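Local coordinates for protein amphinase-2 (Rana pipiens, PDB 2P7S) that cleaves RNA as a cytotoxic endonuclease of the pancreatic ribonuclease family, acting on poly(U), poly(C) and ribosomal RNA, at residues Val55-Cys59 against Cys100-Pro105. Residues are numbered along the deposited sequence; the frame is centred on the assembly and turned at random.
Sequences VKEIC and CRDNYP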
ATOM      1  N   VAL A  55       4.241   5.989   7.463  1.00 27.10           N
ATOM      2  CA  VAL A  55       2.998   5.258   7.249  1.00 27.05           C
ATOM      3  C   VAL A  55       2.488   4.711   8.583  1.00 28.57           C
ATOM      4  O   VAL A  55       1.288   4.727   8.855  1.00 28.83           O
ATOM      5  CB  VAL A  55       3.185   4.086   6.248  1.00 26.37           C
ATOM      6  CG1 VAL A  55       1.835   3.418   5.974  1.00 24.85           C
ATOM      7  CG2 VAL A  55       3.780   4.602   4.949  1.00 27.06           C
ATOM      8  N   LYS A  56       3.398   4.230   9.420  1.00 29.27           N
ATOM      9  CA  LYS A  56       2.987   3.712  10.718  1.00 30.96           C
ATOM     10  C   LYS A  56       2.406   4.831  11.583  1.00 31.54           C
ATOM     11  O   LYS A  56       1.465   4.605  12.346  1.00 29.30           O
ATOM     12  CB  LYS A  56       4.169   3.051  11.431  1.00 32.19           C
ATOM     13  CG  LYS A  56       3.811   2.489  12.793  1.00 32.26           C
ATOM     14  CD  LYS A  56       4.914   1.601  13.341  1.00 35.09           C
ATOM     15  CE  LYS A  56       4.525   1.038  14.703  1.00 35.67           C
ATOM     16  NZ  LYS A  56       5.527   0.035  15.169  1.00 37.31           N
ATOM     17  N   GLU A  57       2.953   6.037  11.447  1.00 33.04           N
ATOM     18  CA  GLU A  57       2.489   7.196  12.208  0.50 34.43           C
ATOM     19  C   GLU A  57       0.988   7.443  12.035  1.00 34.78           C
ATOM     20  O   GLU A  57       0.345   8.053  12.893  1.00 33.87           O
ATOM     21  CB  GLU A  57       3.245   8.460  11.774  0.50 36.43           C
ATOM     22  CG  GLU A  57       4.751   8.429  12.002  0.50 39.89           C
ATOM     23  CD  GLU A  57       5.428   9.728  11.596  0.50 41.30           C
ATOM     24  OE1 GLU A  57       5.085  10.783  12.171  0.50 43.55           O
ATOM     25  OE2 GLU A  57       6.302   9.700  10.703  0.50 41.99           O
ATOM     26  N   ILE A  58       0.432   6.983  10.918  1.00 33.61           N
ATOM     27  CA  ILE A  58      -0.988   7.184  10.655  1.00 33.28           C
ATOM     28  C   ILE A  58      -1.842   6.588  11.775  1.00 33.70           C
ATOM     29  O   ILE A  58      -2.957   7.043  12.036  1.00 34.54           O
ATOM     30  CB  ILE A  58      -1.412   6.529   9.317  1.00 32.57           C
ATOM     31  CG1 ILE A  58      -0.576   7.095   8.164  1.00 32.48           C
ATOM     32  CG2 ILE A  58      -2.892   6.783   9.061  1.00 31.89           C
ATOM     33  CD1 ILE A  58      -0.788   6.370   6.830  1.00 30.78           C
ATOM     34  N   CYS A  59      -1.306   5.577  12.448  1.00 32.57           N
ATOM     35  CA  CYS A  59      -2.034   4.904  13.517  1.00 32.61           C
ATOM     36  C   CYS A  59      -1.606   5.298  14.938  1.00 34.11           C
ATOM     37  O   CYS A  59      -2.044   4.679  15.907  1.00 33.27           O
ATOM     38  CB  CYS A  59      -1.871   3.390  13.363  1.00 30.94           C
ATOM     39  SG  CYS A  59      -2.466   2.679  11.789  1.00 29.23           S
ATOM     40  N   CYS A 100      -6.263   0.313  11.054  1.00 28.65           N
ATOM     41  CA  CYS A 100      -5.219   0.200  12.059  1.00 28.88           C
ATOM     42  C   CYS A 100      -5.641  -0.841  13.077  1.00 29.45           C
ATOM     43  O   CYS A 100      -6.835  -1.056  13.295  1.00 30.33           O
ATOM     44  CB  CYS A 100      -5.044   1.513  12.823  1.00 27.90           C
ATOM     45  SG  CYS A 100      -4.473   2.970  11.906  1.00 28.72           S
ATOM     46  N   ARG A 101      -4.652  -1.490  13.682  1.00 27.26           N
ATOM     47  CA  ARG A 101      -4.885  -2.446  14.757  1.00 30.03           C
ATOM     48  C   ARG A 101      -4.031  -1.735  15.794  1.00 30.76           C
ATOM     49  O   ARG A 101      -2.817  -1.928  15.848  1.00 30.41           O
ATOM     50  CB  ARG A 101      -4.306  -3.822  14.429  1.00 30.45           C
ATOM     51  CG  ARG A 101      -4.754  -4.935  15.392  1.00 35.30           C
ATOM     52  CD  ARG A 101      -4.070  -4.832  16.748  1.00 38.03           C
ATOM     53  NE  ARG A 101      -2.644  -5.139  16.661  1.00 40.22           N
ATOM     54  CZ  ARG A 101      -1.773  -4.957  17.651  1.00 42.37           C
ATOM     55  NH1 ARG A 101      -2.179  -4.464  18.814  1.00 41.68           N
ATOM     56  NH2 ARG A 101      -0.493  -5.265  17.477  1.00 42.97           N
ATOM     57  N   ASP A 102      -4.669  -0.868  16.576  1.00 30.73           N
ATOM     58  CA  ASP A 102      -3.962  -0.064  17.559  1.00 30.40           C
ATOM     59  C   ASP A 102      -2.927   0.794  16.809  1.00 31.57           C
ATOM     60  O   ASP A 102      -3.297   1.576  15.926  1.00 31.28           O
ATOM     61  CB  ASP A 102      -3.288  -0.953  18.614  1.00 32.35           C
ATOM     62  CG  ASP A 102      -4.300  -1.683  19.497  1.00 33.25           C
ATOM     63  OD1 ASP A 102      -5.201  -1.020  20.053  1.00 35.67           O
ATOM     64  OD2 ASP A 102      -4.194  -2.918  19.636  1.00 34.81           O
ATOM     65  N   ASN A 103      -1.642   0.639  17.122  1.00 28.23           N
ATOM     66  CA  ASN A 103      -0.608   1.453  16.477  1.00 28.10           C
ATOM     67  C   ASN A 103      -0.029   0.909  15.165  1.00 27.10           C
ATOM     68  O   ASN A 103       0.887   1.508  14.595  1.00 27.05           O
ATOM     69  CB  ASN A 103       0.533   1.714  17.472  1.00 28.69           C
ATOM     70  CG  ASN A 103       1.201   0.430  17.961  1.00 30.52           C
ATOM     71  OD1 ASN A 103       0.532  -0.568  18.265  1.00 28.88           O
ATOM     72  ND2 ASN A 103       2.527   0.458  18.057  1.00 30.14           N
ATOM     73  N   TYR A 104      -0.572  -0.200  14.675  1.00 27.28           N
ATOM     74  CA  TYR A 104      -0.074  -0.812  13.439  1.00 26.37           C
ATOM     75  C   TYR A 104      -1.004  -0.814  12.221  1.00 25.14           C
ATOM     76  O   TYR A 104      -2.158  -1.214  12.315  1.00 24.94           O
ATOM     77  CB  TYR A 104       0.318  -2.270  13.696  1.00 27.23           C
ATOM     78  CG  TYR A 104       1.546  -2.452  14.549  1.00 28.91           C
ATOM     79  CD1 TYR A 104       1.445  -2.815  15.893  1.00 29.87           C
ATOM     80  CD2 TYR A 104       2.814  -2.247  14.013  1.00 28.92           C
ATOM     81  CE1 TYR A 104       2.589  -2.969  16.681  1.00 29.72           C
ATOM     82  CE2 TYR A 104       3.955  -2.397  14.787  1.00 29.44           C
ATOM     83  CZ  TYR A 104       3.836  -2.754  16.115  1.00 29.74           C
ATOM     84  OH  TYR A 104       4.978  -2.883  16.867  1.00 30.81           O
ATOM     85  N   PRO A 105      -0.505  -0.353  11.062  1.00 24.24           N
ATOM     86  CA  PRO A 105      -1.362  -0.369   9.868  1.00 23.03           C
ATOM     87  C   PRO A 105      -1.521  -1.849   9.514  1.00 21.62           C
ATOM     88  O   PRO A 105      -0.534  -2.589   9.510  1.00 22.44           O
ATOM     89  CB  PRO A 105      -0.517   0.365   8.828  1.00 22.86           C
ATOM     90  CG  PRO A 105       0.272   1.340   9.653  1.00 24.46           C
ATOM     91  CD  PRO A 105       0.678   0.503  10.854  1.00 21.77           C
TER
HETATM   92  O   HOH W   1       1.350   3.953  15.030  1.00 32.30           O
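The disulfide C59-C100 ties segment 55-59, which starts on helix 52-56, to the β-hairpin formed by strands 86-101 and 104-111 of the pancreatic ribonuclease fold. The hairpin reverses through a type II' β turn from R101 to Y104. The disulfide torsion is -86°, the usual near-perpendicular value. C59 SG also packs against P105 CG at 3.7 Å. The same P105 CG lies 3.6 Å from V55 O. C59 O receives a nearly straight CA-H...O contact from N103 CA, at 3.6 Å.

The K56 side chain starts with CG anti to the backbone N (chi1 180°) and stays extended. It runs alongside Y104, pointing the same way. K56 NZ comes obliquely to the Y104 ring; its 2.9 Å to Y104 CE2 is so short that the exact placing is doubtful. A serine in place of Y104 would probably open a gap beside the K56 chain, leave its amino end less confined and cost W8 a ring partner. W8 of helix 6-15 touches K56, Y104 and P105, so the N-terminal helix joins the same cluster. One water links the backbones, donating to K56 O at 2.8 Å and to N103 O at 2.5 Å.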